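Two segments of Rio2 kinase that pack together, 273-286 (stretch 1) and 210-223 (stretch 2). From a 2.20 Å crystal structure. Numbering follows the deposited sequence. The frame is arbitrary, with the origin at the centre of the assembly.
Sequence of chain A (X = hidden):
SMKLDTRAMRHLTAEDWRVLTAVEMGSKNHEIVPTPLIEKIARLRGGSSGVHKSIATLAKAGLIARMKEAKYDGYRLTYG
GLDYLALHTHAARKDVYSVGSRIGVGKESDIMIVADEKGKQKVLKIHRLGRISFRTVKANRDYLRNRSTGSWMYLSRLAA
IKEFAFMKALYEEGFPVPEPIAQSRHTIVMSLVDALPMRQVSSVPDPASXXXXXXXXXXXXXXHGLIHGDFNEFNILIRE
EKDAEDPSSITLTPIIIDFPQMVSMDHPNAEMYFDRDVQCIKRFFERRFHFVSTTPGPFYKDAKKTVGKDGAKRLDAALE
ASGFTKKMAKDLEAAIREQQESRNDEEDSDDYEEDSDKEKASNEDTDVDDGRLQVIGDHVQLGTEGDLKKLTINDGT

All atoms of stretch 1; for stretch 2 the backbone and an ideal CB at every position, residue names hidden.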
# COMPACT_ATOMS: atom_id res chain seq x y z
N TYR A 273 3.89 18.25 -9.10
CA TYR A 273 3.02 17.09 -8.82
C TYR A 273 1.57 17.33 -9.26
O TYR A 273 0.94 16.47 -9.87
CB TYR A 273 3.07 16.69 -7.34
CG TYR A 273 4.39 16.10 -6.88
CD1 TYR A 273 4.81 14.84 -7.31
CD2 TYR A 273 5.21 16.79 -5.99
CE1 TYR A 273 6.02 14.31 -6.89
CE2 TYR A 273 6.42 16.26 -5.56
CZ TYR A 273 6.82 15.03 -6.01
OH TYR A 273 8.02 14.50 -5.58
N PHE A 274 1.05 18.51 -8.95
CA PHE A 274 -0.27 18.90 -9.44
C PHE A 274 -0.34 18.78 -10.97
O PHE A 274 -1.17 18.03 -11.50
CB PHE A 274 -0.61 20.33 -9.01
CG PHE A 274 -2.01 20.75 -9.37
CD1 PHE A 274 -3.07 20.49 -8.51
CD2 PHE A 274 -2.26 21.43 -10.56
CE1 PHE A 274 -4.36 20.89 -8.84
CE2 PHE A 274 -3.54 21.83 -10.89
CZ PHE A 274 -4.59 21.55 -10.02
N ASP A 275 0.53 19.52 -11.66
CA ASP A 275 0.49 19.60 -13.12
C ASP A 275 0.61 18.22 -13.75
O ASP A 275 0.02 17.94 -14.79
CB ASP A 275 1.61 20.49 -13.65
CG ASP A 275 1.34 21.96 -13.43
OD1 ASP A 275 0.16 22.35 -13.29
OD2 ASP A 275 2.32 22.75 -13.41
N ARG A 276 1.38 17.35 -13.10
CA ARG A 276 1.64 16.02 -13.62
C ARG A 276 0.38 15.16 -13.56
O ARG A 276 0.09 14.41 -14.49
CB ARG A 276 2.77 15.37 -12.85
CG ARG A 276 3.37 14.18 -13.56
CD ARG A 276 4.56 13.63 -12.79
NE ARG A 276 4.13 12.99 -11.55
CZ ARG A 276 4.96 12.49 -10.64
NH1 ARG A 276 6.28 12.53 -10.83
NH2 ARG A 276 4.48 11.93 -9.54
N ASP A 277 -0.36 15.26 -12.46
CA ASP A 277 -1.64 14.55 -12.34
C ASP A 277 -2.61 14.99 -13.45
O ASP A 277 -3.18 14.15 -14.16
CB ASP A 277 -2.26 14.76 -10.94
CG ASP A 277 -1.62 13.85 -9.84
OD1 ASP A 277 -0.82 12.93 -10.18
OD2 ASP A 277 -1.94 14.04 -8.63
N VAL A 278 -2.80 16.30 -13.60
CA VAL A 278 -3.68 16.83 -14.63
C VAL A 278 -3.25 16.39 -16.04
O VAL A 278 -4.07 15.98 -16.86
CB VAL A 278 -3.73 18.38 -14.56
CG1 VAL A 278 -4.44 18.96 -15.77
CG2 VAL A 278 -4.37 18.86 -13.26
N GLN A 279 -1.95 16.47 -16.33
CA GLN A 279 -1.45 16.09 -17.65
C GLN A 279 -1.61 14.59 -17.92
O GLN A 279 -1.82 14.20 -19.06
CB GLN A 279 0.01 16.52 -17.84
CG GLN A 279 0.23 17.56 -18.94
CD GLN A 279 -0.67 18.80 -18.81
OE1 GLN A 279 -1.33 19.20 -19.77
NE2 GLN A 279 -0.68 19.42 -17.62
N CYS A 280 -1.52 13.76 -16.87
CA CYS A 280 -1.78 12.33 -17.02
C CYS A 280 -3.21 12.05 -17.49
O CYS A 280 -3.43 11.26 -18.41
CB CYS A 280 -1.52 11.56 -15.71
SG CYS A 280 0.17 10.97 -15.55
N ILE A 281 -4.16 12.70 -16.83
CA ILE A 281 -5.56 12.63 -17.21
C ILE A 281 -5.79 13.10 -18.66
O ILE A 281 -6.40 12.38 -19.46
CB ILE A 281 -6.43 13.44 -16.25
CG1 ILE A 281 -6.40 12.82 -14.84
CG2 ILE A 281 -7.85 13.55 -16.76
CD1 ILE A 281 -6.65 11.34 -14.84
N LYS A 282 -5.30 14.30 -18.99
CA LYS A 282 -5.46 14.83 -20.35
C LYS A 282 -4.86 13.88 -21.38
O LYS A 282 -5.50 13.56 -22.38
CB LYS A 282 -4.81 16.21 -20.49
CG LYS A 282 -5.52 17.30 -19.71
CD LYS A 282 -4.88 18.67 -19.98
CE LYS A 282 -5.48 19.75 -19.09
NZ LYS A 282 -4.92 21.12 -19.28
N ARG A 283 -3.63 13.43 -21.14
CA ARG A 283 -2.98 12.47 -22.05
C ARG A 283 -3.87 11.26 -22.30
O ARG A 283 -4.15 10.92 -23.44
CB ARG A 283 -1.64 12.00 -21.49
CG ARG A 283 -0.42 12.76 -21.98
CD ARG A 283 0.84 12.00 -21.57
NE ARG A 283 0.73 10.58 -21.92
CZ ARG A 283 1.42 9.99 -22.89
NH1 ARG A 283 2.30 10.68 -23.60
NH2 ARG A 283 1.24 8.70 -23.14
N PHE A 284 -4.32 10.62 -21.22
CA PHE A 284 -5.17 9.44 -21.34
C PHE A 284 -6.43 9.73 -22.16
O PHE A 284 -6.75 9.01 -23.10
CB PHE A 284 -5.54 8.88 -19.97
CG PHE A 284 -6.48 7.71 -20.05
CD1 PHE A 284 -6.01 6.46 -20.43
CD2 PHE A 284 -7.84 7.88 -19.80
CE1 PHE A 284 -6.88 5.38 -20.52
CE2 PHE A 284 -8.71 6.82 -19.90
CZ PHE A 284 -8.23 5.55 -20.25
N PHE A 285 -7.13 10.81 -21.82
CA PHE A 285 -8.33 11.19 -22.54
C PHE A 285 -8.06 11.55 -23.99
O PHE A 285 -8.96 11.47 -24.82
CB PHE A 285 -9.06 12.32 -21.83
CG PHE A 285 -9.98 11.82 -20.76
CD1 PHE A 285 -11.35 11.89 -20.92
CD2 PHE A 285 -9.47 11.22 -19.62
CE1 PHE A 285 -12.19 11.39 -19.94
CE2 PHE A 285 -10.30 10.74 -18.64
CZ PHE A 285 -11.66 10.82 -18.80
N GLU A 286 -6.83 11.90 -24.30
CA GLU A 286 -6.52 12.27 -25.66
C GLU A 286 -6.27 11.00 -26.47
O GLU A 286 -6.81 10.84 -27.56
CB GLU A 286 -5.32 13.21 -25.71
CG GLU A 286 -5.22 14.03 -26.97
CD GLU A 286 -4.71 13.23 -28.15
OE1 GLU A 286 -3.99 12.23 -27.92
OE2 GLU A 286 -5.04 13.59 -29.31
N UNK A 210 -16.95 12.34 -17.72
CA UNK A 210 -16.00 11.61 -16.90
C UNK A 210 -14.77 12.48 -16.64
O UNK A 210 -14.29 12.56 -15.51
CB UNK A 210 -15.60 10.29 -17.57
N UNK A 211 -14.27 13.13 -17.69
CA UNK A 211 -13.15 14.05 -17.57
C UNK A 211 -13.43 15.12 -16.53
O UNK A 211 -12.61 15.38 -15.66
CB UNK A 211 -12.84 14.70 -18.92
N UNK A 212 -14.61 15.73 -16.62
CA UNK A 212 -15.01 16.75 -15.65
C UNK A 212 -15.07 16.20 -14.24
O UNK A 212 -14.68 16.88 -13.28
CB UNK A 212 -16.37 17.34 -16.03
N UNK A 213 -15.55 14.97 -14.09
CA UNK A 213 -15.55 14.33 -12.78
C UNK A 213 -14.11 14.12 -12.22
O UNK A 213 -13.83 14.41 -11.06
CB UNK A 213 -16.28 12.99 -12.88
N UNK A 214 -13.19 13.65 -13.05
CA UNK A 214 -11.81 13.43 -12.60
C UNK A 214 -11.12 14.73 -12.22
O UNK A 214 -10.40 14.80 -11.22
CB UNK A 214 -11.00 12.72 -13.69
N UNK A 215 -11.36 15.77 -13.01
CA UNK A 215 -10.79 17.09 -12.75
C UNK A 215 -11.34 17.65 -11.45
O UNK A 215 -10.59 18.16 -10.62
CB UNK A 215 -11.08 18.05 -13.91
N UNK A 216 -12.66 17.54 -11.26
CA UNK A 216 -13.24 17.95 -9.98
C UNK A 216 -12.58 17.20 -8.80
O UNK A 216 -12.31 17.79 -7.75
CB UNK A 216 -14.75 17.70 -9.99
N UNK A 217 -12.29 15.91 -8.97
CA UNK A 217 -11.59 15.17 -7.93
C UNK A 217 -10.21 15.75 -7.59
O UNK A 217 -9.86 15.87 -6.42
CB UNK A 217 -11.44 13.71 -8.36
N UNK A 218 -9.43 16.09 -8.60
CA UNK A 218 -8.09 16.65 -8.35
C UNK A 218 -8.21 17.98 -7.63
O UNK A 218 -7.47 18.24 -6.69
CB UNK A 218 -7.32 16.83 -9.66
N UNK A 219 -9.17 18.79 -8.06
CA UNK A 219 -9.43 20.06 -7.42
C UNK A 219 -10.00 19.87 -6.01
O UNK A 219 -9.63 20.58 -5.09
CB UNK A 219 -10.39 20.89 -8.28
N UNK A 220 -10.89 18.89 -5.83
CA UNK A 220 -11.41 18.63 -4.49
C UNK A 220 -10.30 18.19 -3.55
O UNK A 220 -10.22 18.67 -2.41
CB UNK A 220 -12.51 17.57 -4.54
N UNK A 221 -9.44 17.28 -4.01
CA UNK A 221 -8.28 16.88 -3.22
C UNK A 221 -7.43 18.10 -2.83
O UNK A 221 -7.06 18.25 -1.66
CB UNK A 221 -7.43 15.87 -4.00
N UNK A 222 -7.16 18.97 -3.79
CA UNK A 222 -6.28 20.13 -3.56
C UNK A 222 -6.89 21.09 -2.54
O UNK A 222 -6.17 21.64 -1.70
CB UNK A 222 -6.01 20.87 -4.87
N UNK A 223 -8.20 21.28 -2.61
CA UNK A 223 -8.92 22.08 -1.63
C UNK A 223 -8.77 21.53 -0.21
O UNK A 223 -8.85 22.28 0.76
CB UNK A 223 -10.40 22.15 -2.01

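Both stretches are helices. They run nearly antiparallel, at 171°, with axes 10.8 Å apart at closest approach. That spacing leaves room for large side chains between them. Stretch 1 offers an apolar strip of Phe-274, Val-278, Ile-281 and Phe-285, with Asp-277 beside it.

Position 210 points its CB toward stretch 1, with the ideal CB 4.2 Å from Phe-285 CZ. Several apolar side chains, such as Leu, Ile, Val or Met, could pack against that ring. The residue is Leu-210. Its CG lies 3.8 Å from Phe-285 CZ, at the ring edge.

At position 211 the CB points sideways, yet the ideal CB is only 3.5 Å from Phe-285 CE1. A side chain leaving here can run past Phe-285 and Ile-281 toward the aliphatic part of Lys-282. A long apolar or aromatic residue fits; a polar tip could be tolerated near the lysine. The residue is Tyr-211, with chi1 t. Its edge is directed at the face of Phe-285, with centroids 5.5 Å apart and planes at 68°. Tyr-211 CD1 is 3.9 Å from Ile-281 CG2. The hydroxyl reaches Lys-282 as a packing contact, Tyr-211 OH to Lys-282 CE at 3.5 Å.

Position 212 points away and 213 is out of reach. Stretch 1 sets no demand on either, and polar or small residues would do. They are Ala-212 and Asp-213.

Position 214 points toward stretch 1. Its ideal CB is 4.5 Å from Ile-281 CG2 and 5.4 Å from Phe-285 CE2. Stretch 1 presents only carbon at this distance, so Leu, Ile, Met or Val would be reasonable. The residue is Leu-214. Leu-214 CD1 touches Phe-285 CE2 at 3.6 Å and Ile-281 CD1 at 4.3 Å.

Position 215 points sideways, with nothing of stretch 1 within 5.5 Å of the ideal CB. Its CA is nevertheless 7.4 Å from the CA of Val-278, so a longer apolar side chain could turn inward. Ile-215 does so: its CD1 comes within 4.4 Å of Ile-281 CG2.

Positions 216 and 217 are out of reach, and many residues would serve. They are Ala-216 and Leu-217.

Position 218 points toward stretch 1, its ideal CB 5.1 Å from both Val-278 CG2 and Phe-274 CE1. A branched or long aliphatic residue would fill this hollow. Ile-218 sits as a knob among Phe-274, Asp-277, Val-278 and Ile-281. Ile-218 CG2 is 3.6 Å from Phe-274 CE1, while Ile-218 CD1 is 4.2 Å from both Val-278 CG2 and Ile-281 CG1.

Position 219 points sideways, so only a longer side chain could reach Phe-274. Leu-219 does, its CD2 lying 3.9 Å from Phe-274 CZ at the ring edge.

Positions 220 and 221 are out of reach and weakly constrained. They are Arg-220 and Leu-221.

Position 222 points toward stretch 1, its ideal CB 4.3 Å from Phe-274 CE1. A small apolar residue already makes contact. Ala-222 does so through CB.

Position 223 is out of reach; polar, charged or small residues would serve. It is Lys-223.

Stretch 2 210-223: LYADLIALILRLAK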
# COMPACT_ATOMS: atom_id res chain seq x y z
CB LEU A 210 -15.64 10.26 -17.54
CG LEU A 210 -14.58 9.43 -16.81
CD1 LEU A 210 -15.01 9.11 -15.38
CD2 LEU A 210 -14.24 8.15 -17.58
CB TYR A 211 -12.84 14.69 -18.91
CG TYR A 211 -11.75 15.75 -18.88
CD1 TYR A 211 -10.42 15.40 -19.00
CD2 TYR A 211 -12.07 17.10 -18.74
CE1 TYR A 211 -9.42 16.37 -18.99
CE2 TYR A 211 -11.08 18.07 -18.73
CZ TYR A 211 -9.77 17.69 -18.86
OH TYR A 211 -8.79 18.64 -18.85
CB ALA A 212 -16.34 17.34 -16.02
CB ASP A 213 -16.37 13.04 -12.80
CG ASP A 213 -17.89 13.30 -12.79
OD1 ASP A 213 -18.32 14.47 -12.97
OD2 ASP A 213 -18.66 12.33 -12.61
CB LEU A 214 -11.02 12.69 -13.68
CG LEU A 214 -11.60 11.30 -13.97
CD1 LEU A 214 -10.91 10.65 -15.14
CD2 LEU A 214 -11.53 10.40 -12.73
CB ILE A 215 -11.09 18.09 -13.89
CG1 ILE A 215 -10.35 17.66 -15.16
CG2 ILE A 215 -10.69 19.50 -13.49
CD1 ILE A 215 -8.84 17.46 -14.99
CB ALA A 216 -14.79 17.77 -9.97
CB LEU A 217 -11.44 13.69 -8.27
CG LEU A 217 -12.63 12.80 -7.92
CD1 LEU A 217 -12.33 11.37 -8.31
CD2 LEU A 217 -12.95 12.92 -6.45
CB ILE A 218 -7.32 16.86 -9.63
CG1 ILE A 218 -6.97 15.52 -10.26
CG2 ILE A 218 -6.05 17.71 -9.37
CD1 ILE A 218 -6.57 15.62 -11.72
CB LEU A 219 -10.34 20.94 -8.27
CG LEU A 219 -9.75 21.35 -9.63
CD1 LEU A 219 -10.71 22.25 -10.41
CD2 LEU A 219 -8.40 22.05 -9.46
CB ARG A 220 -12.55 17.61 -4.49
CG ARG A 220 -13.18 17.43 -3.11
CD ARG A 220 -14.40 16.50 -3.11
NE ARG A 220 -14.89 16.35 -1.74
CZ ARG A 220 -15.57 15.29 -1.28
NH1 ARG A 220 -15.86 14.25 -2.07
NH2 ARG A 220 -15.95 15.28 -0.01
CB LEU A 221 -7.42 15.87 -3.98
CG LEU A 221 -7.84 14.40 -4.01
CD1 LEU A 221 -6.96 13.65 -4.99
CD2 LEU A 221 -7.73 13.75 -2.63
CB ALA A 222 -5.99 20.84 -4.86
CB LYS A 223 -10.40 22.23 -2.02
CG LYS A 223 -11.39 21.98 -0.89
CD LYS A 223 -12.73 22.62 -1.18
CE LYS A 223 -12.59 24.14 -1.20
NZ LYS A 223 -13.81 24.82 -1.73
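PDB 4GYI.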